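Local atomic coordinates of sensor histidine kinase (Rhodopseudomonas palustris, PDB entry 3VA9), a protein that probably autophosphorylates on a histidine using ATP in a two-component system, the present chain being its four-helix-bundle sensor domain. Residues R57-R68 against I81-M92. Residues are numbered along the deposited sequence; the frame is centred on the assembly and turned at random.
Sequences RDALAARLDGLR and IDELRLLTDMRM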
# COMPACT_ATOMS: atom_id res chain seq x y z
N ARG A 57 5.03 3.21 5.44
CA ARG A 57 4.09 4.24 5.01
C ARG A 57 4.80 5.38 4.26
O ARG A 57 4.32 5.84 3.22
CB ARG A 57 3.33 4.81 6.21
CG ARG A 57 2.27 5.82 5.84
CD ARG A 57 1.95 6.71 7.03
NE ARG A 57 3.10 7.51 7.41
CZ ARG A 57 3.23 8.13 8.58
NH1 ARG A 57 2.28 8.03 9.50
NH2 ARG A 57 4.32 8.85 8.83
N ASP A 58 5.92 5.84 4.79
CA ASP A 58 6.69 6.89 4.12
C ASP A 58 7.26 6.40 2.78
O ASP A 58 7.24 7.12 1.78
CB ASP A 58 7.82 7.38 5.03
CG ASP A 58 7.31 8.16 6.24
OD1 ASP A 58 6.15 8.60 6.22
OD2 ASP A 58 8.07 8.33 7.21
N ALA A 59 7.76 5.17 2.77
CA ALA A 59 8.35 4.59 1.57
C ALA A 59 7.30 4.39 0.48
O ALA A 59 7.54 4.62 -0.70
CB ALA A 59 9.06 3.28 1.90
N LEU A 60 6.11 3.97 0.89
CA LEU A 60 4.99 3.82 -0.04
C LEU A 60 4.68 5.14 -0.74
O LEU A 60 4.57 5.19 -1.97
CB LEU A 60 3.76 3.32 0.71
CG LEU A 60 2.46 3.11 -0.08
CD1 LEU A 60 2.66 2.21 -1.29
CD2 LEU A 60 1.38 2.54 0.84
N ALA A 61 4.51 6.19 0.05
CA ALA A 61 4.23 7.51 -0.51
C ALA A 61 5.32 7.91 -1.51
O ALA A 61 5.02 8.32 -2.63
CB ALA A 61 4.10 8.55 0.61
N ALA A 62 6.58 7.76 -1.11
CA ALA A 62 7.71 8.11 -1.98
C ALA A 62 7.75 7.27 -3.26
O ALA A 62 8.01 7.78 -4.34
CB ALA A 62 9.02 8.01 -1.23
N ARG A 63 7.48 5.97 -3.12
CA ARG A 63 7.47 5.07 -4.28
C ARG A 63 6.29 5.33 -5.21
O ARG A 63 6.42 5.19 -6.43
CB ARG A 63 7.49 3.62 -3.82
CG ARG A 63 8.80 3.24 -3.17
CD ARG A 63 8.75 1.89 -2.48
NE ARG A 63 9.96 1.69 -1.69
CZ ARG A 63 10.17 0.63 -0.91
NH1 ARG A 63 9.26 -0.33 -0.81
NH2 ARG A 63 11.30 0.54 -0.22
N LEU A 64 5.14 5.70 -4.65
CA LEU A 64 4.00 6.11 -5.46
C LEU A 64 4.29 7.41 -6.22
O LEU A 64 3.96 7.51 -7.40
CB LEU A 64 2.73 6.27 -4.60
CG LEU A 64 2.10 4.95 -4.11
CD1 LEU A 64 1.18 5.18 -2.92
CD2 LEU A 64 1.37 4.23 -5.23
N ASP A 65 4.90 8.38 -5.55
CA ASP A 65 5.26 9.66 -6.18
C ASP A 65 6.20 9.43 -7.37
O ASP A 65 6.06 10.06 -8.42
CB ASP A 65 5.97 10.60 -5.19
CG ASP A 65 5.09 11.04 -4.03
OD1 ASP A 65 3.85 10.97 -4.13
OD2 ASP A 65 5.67 11.48 -3.01
N GLY A 66 7.15 8.52 -7.20
CA GLY A 66 8.14 8.22 -8.21
C GLY A 66 7.64 7.36 -9.36
O GLY A 66 8.04 7.55 -10.51
N LEU A 67 6.78 6.39 -9.06
CA LEU A 67 6.17 5.58 -10.09
C LEU A 67 5.39 6.51 -11.00
O LEU A 67 5.40 6.37 -12.23
CB LEU A 67 5.22 4.55 -9.48
CG LEU A 67 4.34 3.76 -10.44
CD1 LEU A 67 5.18 2.85 -11.32
CD2 LEU A 67 3.30 2.96 -9.66
N ARG A 68 4.71 7.47 -10.39
CA ARG A 68 3.90 8.43 -11.12
C ARG A 68 4.76 9.25 -12.08
O ARG A 68 4.30 9.70 -13.13
CB ARG A 68 3.15 9.35 -10.16
CG ARG A 68 2.37 10.46 -10.86
CD ARG A 68 1.65 11.36 -9.88
NE ARG A 68 0.86 12.37 -10.57
CZ ARG A 68 -0.40 12.19 -10.98
NH1 ARG A 68 -1.00 11.03 -10.77
NH2 ARG A 68 -1.04 13.17 -11.60
N ILE A 81 -2.63 4.53 -11.91
CA ILE A 81 -1.88 4.87 -10.72
C ILE A 81 -2.73 5.75 -9.80
O ILE A 81 -2.73 5.57 -8.58
CB ILE A 81 -0.52 5.53 -11.06
CG1 ILE A 81 0.48 5.25 -9.94
CG2 ILE A 81 -0.67 7.01 -11.28
CD1 ILE A 81 1.75 6.04 -10.07
N ASP A 82 -3.48 6.68 -10.39
CA ASP A 82 -4.43 7.48 -9.62
C ASP A 82 -5.34 6.56 -8.82
O ASP A 82 -5.55 6.76 -7.63
CB ASP A 82 -5.27 8.37 -10.53
CG ASP A 82 -4.52 9.58 -11.01
OD1 ASP A 82 -3.49 9.91 -10.40
OD2 ASP A 82 -4.97 10.19 -12.01
N GLU A 83 -5.86 5.55 -9.50
CA GLU A 83 -6.77 4.59 -8.88
C GLU A 83 -6.11 3.80 -7.75
O GLU A 83 -6.68 3.70 -6.65
CB GLU A 83 -7.38 3.67 -9.94
CG GLU A 83 -8.40 4.40 -10.81
CD GLU A 83 -8.44 3.92 -12.26
OE1 GLU A 83 -7.97 2.79 -12.54
OE2 GLU A 83 -8.95 4.68 -13.11
N LEU A 84 -4.93 3.25 -8.00
CA LEU A 84 -4.16 2.56 -6.96
C LEU A 84 -3.99 3.46 -5.73
O LEU A 84 -4.22 3.05 -4.60
CB LEU A 84 -2.78 2.14 -7.49
CG LEU A 84 -1.83 1.57 -6.43
CD1 LEU A 84 -2.35 0.23 -5.92
CD2 LEU A 84 -0.41 1.42 -6.97
N ARG A 85 -3.59 4.71 -5.99
CA ARG A 85 -3.32 5.68 -4.93
C ARG A 85 -4.53 5.96 -4.05
O ARG A 85 -4.40 6.11 -2.83
CB ARG A 85 -2.84 7.00 -5.54
CG ARG A 85 -2.46 8.02 -4.49
CD ARG A 85 -0.97 8.23 -4.50
NE ARG A 85 -0.45 8.65 -3.20
CZ ARG A 85 0.66 9.36 -3.05
NH1 ARG A 85 1.35 9.73 -4.12
NH2 ARG A 85 1.08 9.71 -1.84
N LEU A 86 -5.70 6.06 -4.67
CA LEU A 86 -6.95 6.18 -3.93
C LEU A 86 -7.07 5.01 -2.96
O LEU A 86 -7.37 5.18 -1.78
CB LEU A 86 -8.16 6.21 -4.87
CG LEU A 86 -9.55 6.20 -4.22
CD1 LEU A 86 -9.72 7.39 -3.29
CD2 LEU A 86 -10.66 6.18 -5.26
N LEU A 87 -6.85 3.81 -3.49
CA LEU A 87 -6.99 2.58 -2.71
C LEU A 87 -5.94 2.52 -1.60
O LEU A 87 -6.26 2.15 -0.47
CB LEU A 87 -6.87 1.35 -3.63
CG LEU A 87 -8.02 1.10 -4.63
CD1 LEU A 87 -7.67 0.02 -5.65
CD2 LEU A 87 -9.32 0.75 -3.93
N THR A 88 -4.70 2.88 -1.90
CA THR A 88 -3.64 2.84 -0.89
C THR A 88 -3.83 3.93 0.18
O THR A 88 -3.52 3.70 1.35
CB THR A 88 -2.21 2.88 -1.49
OG1 THR A 88 -2.00 4.10 -2.20
CG2 THR A 88 -1.98 1.72 -2.43
N ASP A 89 -4.36 5.09 -0.21
CA ASP A 89 -4.71 6.13 0.76
C ASP A 89 -5.81 5.68 1.75
O ASP A 89 -5.72 5.91 2.95
CB ASP A 89 -5.12 7.44 0.06
CG ASP A 89 -3.92 8.31 -0.36
OD1 ASP A 89 -2.76 7.86 -0.25
OD2 ASP A 89 -4.15 9.45 -0.81
N MET A 90 -6.85 5.04 1.24
CA MET A 90 -7.90 4.50 2.11
C MET A 90 -7.34 3.41 3.04
O MET A 90 -7.70 3.34 4.20
CB MET A 90 -9.07 3.96 1.30
CG MET A 90 -9.72 4.99 0.36
SD MET A 90 -10.95 4.24 -0.75
CE MET A 90 -12.06 3.55 0.46
N ARG A 91 -6.47 2.56 2.50
CA ARG A 91 -5.90 1.46 3.29
C ARG A 91 -4.99 2.00 4.39
O ARG A 91 -5.10 1.60 5.55
CB ARG A 91 -5.13 0.49 2.39
CG ARG A 91 -4.55 -0.72 3.13
CD ARG A 91 -5.62 -1.39 4.02
NE ARG A 91 -5.16 -2.66 4.57
CZ ARG A 91 -5.70 -3.27 5.62
NH1 ARG A 91 -6.74 -2.73 6.24
NH2 ARG A 91 -5.21 -4.43 6.05
N MET A 92 -4.09 2.92 4.02
CA MET A 92 -3.23 3.57 5.01
C MET A 92 -4.01 4.28 6.12
O MET A 92 -3.59 4.27 7.27
CB MET A 92 -2.24 4.53 4.35
CG MET A 92 -1.19 3.84 3.47
SD MET A 92 -0.21 2.58 4.33
CE MET A 92 -0.82 1.08 3.55
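NH1 of R85 donates a nearly straight hydrogen bond to OD1 of D65 (2.8 Å, 166°), meeting the oxygen almost along its C-O axis. The bend at chi2 (111°) swings the R85 chain across the helix gap, where one guanidinium face lies against CB of L64, offset toward the rim, 3.8 Å from NH1. The guanidinium edge at NE faces OD1 of D89 in a long salt bridge, completing a charge network. With an alanine here, D65 and D89 would probably lose their shared cation, and the CB flank of L64 the guanidinium lying over it. One helical turn on, extended R68 forms a second salt bridge, NH1 to D82 OD1 at 2.8 Å, clearly less straight but with the two planes nearly coplanar. On the inner side the apolar seam is close-fitted: CD1 of I81 presses on CG of L67 at 3.5 Å, CD2 of L64 meets CD2 of L84 at 3.8 Å, and farther on, CD2 of L60 and CE of M92 meet tip to tip. I27 of helix 18-44 packs on L60, L64 and L67, while helix 121-142 backs L84. Surface ion pairs bordering an inner leucine-rich seam, between segments antiparallel at 169°, illustrate the four-helix bundle of this CHASE3 sensor domain.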